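PDB 2R79: periplasmic binding protein from Pseudomonas aeruginosa, which binds heme in the periplasm and probably delivers it to a membrane transporter for uptake into the cell. Local coordinates for residues A191-D202 and T224-L235; G149-V157 and A212-G220. All blocks are in the same frame, centred on the assembly; numbering follows the deposited sequence.

Interaction 1. Residues A191-D202 and T224-L235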
loop_
_atom_site.group_PDB
_atom_site.type_symbol
_atom_site.label_atom_id
_atom_site.label_comp_id
_atom_site.label_asym_id
_atom_site.label_seq_id
_atom_site.Cartn_x
_atom_site.Cartn_y
_atom_site.Cartn_z
ATOM N N ALA A 191 28.193 22.849 -14.558
ATOM C CA ALA A 191 28.400 23.304 -13.190
ATOM C C ALA A 191 28.722 24.794 -13.170
ATOM O O ALA A 191 28.317 25.518 -12.261
ATOM C CB ALA A 191 29.525 22.526 -12.546
ATOM N N ALA A 192 29.458 25.246 -14.179
ATOM C CA ALA A 192 29.831 26.649 -14.274
ATOM C C ALA A 192 28.589 27.512 -14.410
ATOM O O ALA A 192 28.535 28.621 -13.880
ATOM C CB ALA A 192 30.745 26.864 -15.466
ATOM N N LEU A 193 27.594 26.997 -15.129
ATOM C CA LEU A 193 26.345 27.725 -15.326
ATOM C C LEU A 193 25.644 27.977 -13.998
ATOM O O LEU A 193 24.853 28.910 -13.875
ATOM C CB LEU A 193 25.434 26.960 -16.282
ATOM C CG LEU A 193 25.833 27.098 -17.750
ATOM C CD1 LEU A 193 25.158 26.022 -18.579
ATOM C CD2 LEU A 193 25.447 28.490 -18.248
ATOM N N ASP A 194 25.946 27.139 -13.011
ATOM C CA ASP A 194 25.402 27.262 -11.661
ATOM C C ASP A 194 23.899 27.537 -11.605
ATOM O O ASP A 194 23.470 28.579 -11.116
ATOM C CB ASP A 194 26.145 28.375 -10.916
ATOM C CG ASP A 194 26.098 28.196 -9.410
ATOM O OD1 ASP A 194 26.518 29.119 -8.675
ATOM O OD2 ASP A 194 25.643 27.120 -8.961
ATOM N N PRO A 195 23.082 26.591 -12.082
ATOM C CA PRO A 195 21.623 26.729 -12.091
ATOM C C PRO A 195 21.032 26.813 -10.690
ATOM O O PRO A 195 21.531 26.180 -9.763
ATOM C CB PRO A 195 21.145 25.455 -12.786
ATOM C CG PRO A 195 22.356 24.908 -13.432
ATOM C CD PRO A 195 23.469 25.244 -12.512
ATOM N N VAL A 196 19.964 27.587 -10.550
ATOM C CA VAL A 196 19.271 27.711 -9.276
ATOM C C VAL A 196 18.525 26.395 -9.050
ATOM O O VAL A 196 18.297 25.978 -7.917
ATOM C CB VAL A 196 18.258 28.874 -9.312
ATOM C CG1 VAL A 196 17.178 28.684 -8.252
ATOM C CG2 VAL A 196 18.985 30.182 -9.078
ATOM N N ALA A 197 18.155 25.748 -10.148
ATOM C CA ALA A 197 17.439 24.482 -10.101
ATOM C C ALA A 197 17.735 23.705 -11.368
ATOM O O ALA A 197 17.994 24.289 -12.419
ATOM C CB ALA A 197 15.936 24.723 -9.981
ATOM N N VAL A 198 17.708 22.386 -11.261
ATOM C CA VAL A 198 17.957 21.537 -12.407
ATOM C C VAL A 198 16.780 20.590 -12.556
ATOM O O VAL A 198 16.369 19.955 -11.588
ATOM C CB VAL A 198 19.252 20.712 -12.218
ATOM C CG1 VAL A 198 19.454 19.772 -13.391
ATOM C CG2 VAL A 198 20.439 21.640 -12.092
ATOM N N VAL A 199 16.223 20.511 -13.757
ATOM C CA VAL A 199 15.101 19.615 -14.011
ATOM C C VAL A 199 15.633 18.375 -14.727
ATOM O O VAL A 199 16.276 18.477 -15.765
ATOM C CB VAL A 199 14.014 20.306 -14.872
ATOM C CG1 VAL A 199 12.909 19.297 -15.231
ATOM C CG2 VAL A 199 13.404 21.473 -14.096
ATOM N N ILE A 200 15.371 17.206 -14.154
ATOM C CA ILE A 200 15.851 15.944 -14.707
ATOM C C ILE A 200 14.719 15.072 -15.227
ATOM O O ILE A 200 13.777 14.763 -14.500
ATOM C CB ILE A 200 16.583 15.120 -13.637
ATOM C CG1 ILE A 200 17.629 15.986 -12.945
ATOM C CG2 ILE A 200 17.204 13.883 -14.268
ATOM C CD1 ILE A 200 17.646 15.812 -11.439
ATOM N N ALA A 201 14.820 14.682 -16.488
ATOM C CA ALA A 201 13.836 13.811 -17.097
ATOM C C ALA A 201 14.639 12.559 -17.402
ATOM O O ALA A 201 15.418 12.523 -18.354
ATOM C CB ALA A 201 13.296 14.424 -18.371
ATOM N N ASP A 202 14.477 11.541 -16.571
ATOM C CA ASP A 202 15.210 10.308 -16.762
ATOM C C ASP A 202 14.322 9.225 -17.366
ATOM O O ASP A 202 13.199 9.009 -16.925
ATOM C CB ASP A 202 15.787 9.840 -15.426
ATOM C CG ASP A 202 16.907 8.835 -15.602
ATOM O OD1 ASP A 202 16.649 7.735 -16.137
ATOM O OD2 ASP A 202 18.049 9.149 -15.212
ATOM N N THR A 224 26.493 22.928 -7.390
ATOM C CA THR A 224 25.590 23.926 -7.955
ATOM C C THR A 224 24.591 24.360 -6.891
ATOM O O THR A 224 24.333 23.632 -5.940
ATOM C CB THR A 224 24.805 23.362 -9.151
ATOM O OG1 THR A 224 23.914 22.332 -8.700
ATOM C CG2 THR A 224 25.758 22.778 -10.176
ATOM N N ARG A 225 24.035 25.552 -7.040
ATOM C CA ARG A 225 23.049 26.026 -6.083
ATOM C C ARG A 225 21.866 25.047 -6.077
ATOM O O ARG A 225 21.252 24.804 -5.038
ATOM C CB ARG A 225 22.581 27.433 -6.469
ATOM C CG ARG A 225 23.642 28.513 -6.258
ATOM C CD ARG A 225 23.150 29.891 -6.704
ATOM N NE ARG A 225 22.878 29.932 -8.138
ATOM C CZ ARG A 225 22.486 31.017 -8.797
ATOM N NH1 ARG A 225 22.318 32.163 -8.149
ATOM N NH2 ARG A 225 22.252 30.958 -10.101
ATOM N N ALA A 226 21.568 24.481 -7.246
ATOM C CA ALA A 226 20.477 23.525 -7.394
ATOM C C ALA A 226 20.639 22.356 -6.418
ATOM O O ALA A 226 19.713 22.031 -5.678
ATOM C CB ALA A 226 20.419 23.009 -8.841
ATOM N N ALA A 227 21.815 21.732 -6.410
ATOM C CA ALA A 227 22.073 20.608 -5.510
ATOM C C ALA A 227 22.086 21.068 -4.052
ATOM O O ALA A 227 21.532 20.403 -3.176
ATOM C CB ALA A 227 23.412 19.939 -5.860
ATOM N N ARG A 228 22.710 22.212 -3.802
ATOM C CA ARG A 228 22.815 22.758 -2.452
ATOM C C ARG A 228 21.464 23.074 -1.810
ATOM O O ARG A 228 21.243 22.782 -0.635
ATOM C CB ARG A 228 23.686 24.022 -2.465
ATOM C CG ARG A 228 23.876 24.673 -1.102
ATOM C CD ARG A 228 23.294 26.077 -1.091
ATOM N NE ARG A 228 24.094 27.005 -1.884
ATOM C CZ ARG A 228 23.654 28.170 -2.345
ATOM N NH1 ARG A 228 22.414 28.559 -2.099
ATOM N NH2 ARG A 228 24.462 28.950 -3.050
ATOM N N ASP A 229 20.557 23.658 -2.581
ATOM C CA ASP A 229 19.255 24.011 -2.044
ATOM C C ASP A 229 18.188 22.929 -2.209
ATOM O O ASP A 229 17.010 23.182 -1.986
ATOM C CB ASP A 229 18.773 25.322 -2.673
ATOM C CG ASP A 229 19.765 26.460 -2.480
ATOM O OD1 ASP A 229 20.376 26.548 -1.393
ATOM O OD2 ASP A 229 19.930 27.273 -3.415
ATOM N N GLY A 230 18.600 21.721 -2.585
ATOM C CA GLY A 230 17.640 20.645 -2.760
ATOM C C GLY A 230 16.660 20.930 -3.880
ATOM O O GLY A 230 15.448 20.784 -3.706
ATOM N N ARG A 231 17.182 21.346 -5.032
ATOM C CA ARG A 231 16.343 21.649 -6.173
ATOM C C ARG A 231 16.664 20.880 -7.452
ATOM O O ARG A 231 16.724 21.448 -8.547
ATOM C CB ARG A 231 16.349 23.149 -6.447
ATOM C CG ARG A 231 15.691 23.931 -5.340
ATOM C CD ARG A 231 15.459 25.378 -5.704
ATOM N NE ARG A 231 15.042 26.120 -4.525
ATOM C CZ ARG A 231 14.589 27.365 -4.541
ATOM N NH1 ARG A 231 14.492 28.018 -5.699
ATOM N NH2 ARG A 231 14.220 27.952 -3.402
ATOM N N LEU A 232 16.895 19.585 -7.296
ATOM C CA LEU A 232 17.116 18.709 -8.429
ATOM C C LEU A 232 15.715 18.127 -8.587
ATOM O O LEU A 232 15.341 17.192 -7.878
ATOM C CB LEU A 232 18.112 17.603 -8.086
ATOM C CG LEU A 232 19.545 18.029 -7.768
ATOM C CD1 LEU A 232 20.395 16.786 -7.539
ATOM C CD2 LEU A 232 20.108 18.863 -8.916
ATOM N N LEU A 233 14.934 18.713 -9.486
ATOM C CA LEU A 233 13.559 18.296 -9.714
ATOM C C LEU A 233 13.444 17.202 -10.763
ATOM O O LEU A 233 14.006 17.303 -11.849
ATOM C CB LEU A 233 12.734 19.512 -10.124
ATOM C CG LEU A 233 12.994 20.752 -9.254
ATOM C CD1 LEU A 233 12.318 21.969 -9.857
ATOM C CD2 LEU A 233 12.504 20.508 -7.836
ATOM N N VAL A 234 12.707 16.150 -10.436
ATOM C CA VAL A 234 12.543 15.040 -11.362
ATOM C C VAL A 234 11.222 15.157 -12.085
ATOM O O VAL A 234 10.159 15.187 -11.468
ATOM C CB VAL A 234 12.636 13.698 -10.624
ATOM C CG1 VAL A 234 12.526 12.543 -11.611
ATOM C CG2 VAL A 234 13.969 13.631 -9.884
ATOM N N LEU A 235 11.302 15.237 -13.407
ATOM C CA LEU A 235 10.124 15.385 -14.241
ATOM C C LEU A 235 9.801 14.113 -15.013
ATOM O O LEU A 235 10.701 13.386 -15.445
ATOM C CB LEU A 235 10.333 16.525 -15.245
ATOM C CG LEU A 235 9.099 16.955 -16.040
ATOM C CD1 LEU A 235 8.169 17.733 -15.122
ATOM C CD2 LEU A 235 9.503 17.812 -17.220
HETATM O O HOH W 1 18.495 27.326 -5.622
HETATM O O HOH W 2 12.572 11.323 -14.826
#
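The guanidinium of Arg225 has Val196 CG2 over one face, nearer the rim than the middle, and the backbone carbonyl of Asp194 at its edge. Arg225 NH2 reaches Asp194 O at 2.9 Å, nearly along the C=O axis, whereas the bond from NE to the same oxygen is weak. Within the C-terminal lobe of this periplasmic binding protein, the contact pairs parallel strands 197-202 and 232-235 through a beta-alpha-beta crossover that includes helix 207-217. The Asp194 carboxylate, turned 38° from the guanidinium plane, accepts from Arg225 N through OD2 (3.0 Å), at the start of helix 225-228. Its OD1 is in a long salt bridge with Arg225 NE, by charge alone. Thr224 caps that helix: chi1 of 66° brings OG1 round to accept from Ala227 N, and OG1 also bonds Leu221 O. A Schellman motif with Gly230 at C-prime closes the helix. Four backbone bonds, beginning with Arg231 O just before strand 232-235, then follow the alternating parallel pattern, the straightest being Ile200 N to Leu233 O (2.7 Å, 174°). Val198, Ile200, Leu232 and Val234 line the sheet face toward helix 207-217; Val199 and Leu233 pack on helix 248-259 across the other. Beyond the last direct bond, a water accepts from Asp202 N at 2.6 Å and donates to Leu235 O at 2.9 Å.

Interaction 2. Residues G149-V157 and A212-G220; sequences GNAGGQLLV and AALLKQNPG
Leu155 and Asn218 approach from opposite directions, with the methyl CD1 of Leu155 lying 3.5 Å from Asn218 ND2. Leu214 crosses the same leucine at about a right angle, and the evidence for apolar contact is the 4.0 Å between Leu155 CD2 and Leu214 CD1. The end of Leu155 is thus shared between a hydrophobic partner and the flat amide of Asn218.

That amide nitrogen serves two carbonyls. Asn218 ND2 donates to Gly152 O at 3.2 Å, meeting the oxygen almost in line with its C=O bond, although the N-H angle of 139° is moderate. It also donates to Leu214 O at 2.9 Å, here in the carbonyl plane on a lone pair. Both oxygens lie somewhat out of the amide plane. With chi1 at -48°, the amide of Asn218, the first residue past helix 207-217, lies beside its own backbone N and can reach back to the helix's last turn.

The turn that supplies Gly152 O is a type I' beta turn, Asn150 to Gly153, which makes the tight hairpin between strand 143-150 and strand 155-158 of the C-terminal lobe. Gly152 takes positive phi there, and its CA comes within 4.2 Å of Leu214 CA, so helix and turn meet backbone to backbone. Ala213 presents only a methyl to this approach, its CB 3.7 Å from Ala151 O. Alongside, the side chain of Gln217 runs extended beyond CG across the turn, bringing its flat amide against the glycines, with CD near Gly153 CA. The carboxylate of Asp202, in strand 197-202, accepts from Ala151 N through OD1 and from Gly152 N through OD2, while Lys216 points from the helix to Asp278 of the second subunit in a salt bridge.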
loop_
_atom_site.group_PDB
_atom_site.type_symbol
_atom_site.label_atom_id
_atom_site.label_comp_id
_atom_site.label_asym_id
_atom_site.label_seq_id
_atom_site.Cartn_x
_atom_site.Cartn_y
_atom_site.Cartn_z
ATOM N N GLY A 149 18.086 12.337 -19.084
ATOM C CA GLY A 149 19.042 11.322 -18.693
ATOM C C GLY A 149 18.619 9.897 -18.980
ATOM O O GLY A 149 17.460 9.625 -19.284
ATOM N N ASN A 150 19.589 8.995 -18.888
ATOM C CA ASN A 150 19.395 7.566 -19.108
ATOM C C ASN A 150 20.050 6.906 -17.906
ATOM O O ASN A 150 21.249 6.614 -17.920
ATOM C CB ASN A 150 20.103 7.119 -20.391
ATOM C CG ASN A 150 19.729 5.706 -20.804
ATOM O OD1 ASN A 150 20.307 5.141 -21.734
ATOM N ND2 ASN A 150 18.756 5.133 -20.119
ATOM N N ALA A 151 19.264 6.675 -16.864
ATOM C CA ALA A 151 19.797 6.090 -15.651
ATOM C C ALA A 151 20.912 7.025 -15.183
ATOM O O ALA A 151 21.980 6.584 -14.756
ATOM C CB ALA A 151 20.342 4.697 -15.923
ATOM N N GLY A 152 20.651 8.326 -15.302
ATOM C CA GLY A 152 21.605 9.337 -14.872
ATOM C C GLY A 152 22.784 9.595 -15.786
ATOM O O GLY A 152 23.590 10.479 -15.517
ATOM N N GLY A 153 22.902 8.839 -16.869
ATOM C CA GLY A 153 24.024 9.054 -17.767
ATOM C C GLY A 153 23.588 9.556 -19.124
ATOM O O GLY A 153 22.405 9.830 -19.338
ATOM N N GLN A 154 24.547 9.695 -20.036
ATOM C CA GLN A 154 24.264 10.141 -21.401
ATOM C C GLN A 154 23.394 11.394 -21.422
ATOM O O GLN A 154 22.454 11.499 -22.209
ATOM C CB GLN A 154 23.564 9.016 -22.164
ATOM C CG GLN A 154 24.416 7.771 -22.357
ATOM C CD GLN A 154 23.590 6.550 -22.720
ATOM O OE1 GLN A 154 22.659 6.626 -23.527
ATOM N NE2 GLN A 154 23.932 5.411 -22.128
ATOM N N LEU A 155 23.724 12.343 -20.557
ATOM C CA LEU A 155 22.968 13.579 -20.442
ATOM C C LEU A 155 22.819 14.415 -21.699
ATOM O O LEU A 155 23.792 14.698 -22.396
ATOM C CB LEU A 155 23.580 14.470 -19.363
ATOM C CG LEU A 155 23.471 14.012 -17.914
ATOM C CD1 LEU A 155 23.902 15.160 -17.006
ATOM C CD2 LEU A 155 22.035 13.619 -17.608
ATOM N N LEU A 156 21.582 14.808 -21.980
ATOM C CA LEU A 156 21.287 15.677 -23.108
ATOM C C LEU A 156 20.673 16.941 -22.493
ATOM O O LEU A 156 19.732 16.860 -21.701
ATOM C CB LEU A 156 20.288 15.022 -24.073
ATOM C CG LEU A 156 20.763 13.898 -25.001
ATOM C CD1 LEU A 156 19.599 13.446 -25.875
ATOM C CD2 LEU A 156 21.920 14.389 -25.881
ATOM N N VAL A 157 21.223 18.101 -22.828
ATOM C CA VAL A 157 20.707 19.352 -22.299
ATOM C C VAL A 157 19.715 19.954 -23.275
ATOM O O VAL A 157 19.989 20.036 -24.473
ATOM C CB VAL A 157 21.839 20.372 -22.058
ATOM C CG1 VAL A 157 21.260 21.681 -21.534
ATOM C CG2 VAL A 157 22.839 19.805 -21.074
ATOM N N ALA A 212 20.277 10.330 -7.233
ATOM C CA ALA A 212 21.500 9.643 -6.860
ATOM C C ALA A 212 22.311 9.265 -8.091
ATOM O O ALA A 212 23.520 9.476 -8.124
ATOM C CB ALA A 212 21.176 8.401 -6.037
ATOM N N ALA A 213 21.649 8.710 -9.102
ATOM C CA ALA A 213 22.345 8.323 -10.319
ATOM C C ALA A 213 22.955 9.548 -10.989
ATOM O O ALA A 213 24.087 9.515 -11.468
ATOM C CB ALA A 213 21.396 7.638 -11.266
ATOM N N LEU A 214 22.201 10.637 -11.012
ATOM C CA LEU A 214 22.675 11.863 -11.628
ATOM C C LEU A 214 23.975 12.334 -10.984
ATOM O O LEU A 214 24.925 12.703 -11.673
ATOM C CB LEU A 214 21.617 12.957 -11.490
ATOM C CG LEU A 214 21.935 14.295 -12.157
ATOM C CD1 LEU A 214 21.799 14.150 -13.661
ATOM C CD2 LEU A 214 20.989 15.365 -11.641
ATOM N N LEU A 215 24.009 12.316 -9.656
ATOM C CA LEU A 215 25.183 12.766 -8.923
ATOM C C LEU A 215 26.355 11.805 -9.058
ATOM O O LEU A 215 27.513 12.234 -9.107
ATOM C CB LEU A 215 24.816 12.978 -7.459
ATOM C CG LEU A 215 23.852 14.162 -7.285
ATOM C CD1 LEU A 215 23.132 14.092 -5.953
ATOM C CD2 LEU A 215 24.639 15.454 -7.408
ATOM N N LYS A 216 26.059 10.508 -9.129
ATOM C CA LYS A 216 27.106 9.514 -9.281
ATOM C C LYS A 216 27.872 9.743 -10.565
ATOM O O LYS A 216 29.101 9.800 -10.567
ATOM C CB LYS A 216 26.526 8.110 -9.325
ATOM C CG LYS A 216 26.302 7.494 -7.988
ATOM C CD LYS A 216 25.969 6.034 -8.151
ATOM C CE LYS A 216 25.849 5.350 -6.808
ATOM N NZ LYS A 216 25.799 3.882 -7.004
ATOM N N GLN A 217 27.134 9.885 -11.659
ATOM C CA GLN A 217 27.741 10.072 -12.965
ATOM C C GLN A 217 28.143 11.497 -13.316
ATOM O O GLN A 217 28.845 11.709 -14.296
ATOM C CB GLN A 217 26.809 9.505 -14.035
ATOM C CG GLN A 217 26.467 8.049 -13.767
ATOM C CD GLN A 217 25.791 7.369 -14.934
ATOM O OE1 GLN A 217 26.305 7.380 -16.052
ATOM N NE2 GLN A 217 24.637 6.760 -14.679
ATOM N N ASN A 218 27.715 12.469 -12.516
ATOM C CA ASN A 218 28.044 13.873 -12.778
ATOM C C ASN A 218 28.307 14.593 -11.455
ATOM O O ASN A 218 27.609 15.544 -11.107
ATOM C CB ASN A 218 26.875 14.534 -13.507
ATOM C CG ASN A 218 26.378 13.705 -14.681
ATOM O OD1 ASN A 218 27.020 13.642 -15.726
ATOM N ND2 ASN A 218 25.233 13.052 -14.505
ATOM N N PRO A 219 29.338 14.154 -10.711
ATOM C CA PRO A 219 29.730 14.717 -9.411
ATOM C C PRO A 219 29.829 16.235 -9.402
ATOM O O PRO A 219 29.574 16.878 -8.383
ATOM C CB PRO A 219 31.079 14.056 -9.136
ATOM C CG PRO A 219 30.984 12.762 -9.878
ATOM C CD PRO A 219 30.337 13.173 -11.169
ATOM N N GLY A 220 30.201 16.806 -10.540
ATOM C CA GLY A 220 30.328 18.245 -10.633
ATOM C C GLY A 220 29.055 19.022 -10.351
ATOM O O GLY A 220 29.125 20.202 -10.041
#

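How the interactions relate
Both contacts are largely buried and belong to the C-terminal lobe, but interaction 1 covers 888 Å² against 277 Å² for interaction 2. The former is built on regular strand pairing in the sheet, with a charged cluster at its partly exposed end; the latter sets a helix end against a hairpin turn and has one side-chain-to-backbone hydrogen bond between its segments. They share a sheet, since strand 143-150 neighbours strand 197-202, and helix 207-217 follows that strand in sequence. Direct contacts join them: Ala201 O lies 2.8 Å from Gly149 N, a probable hydrogen bond, and Ile200 CD1 packs 3.4 Å from Leu214 CD2. Both also touch the second subunit.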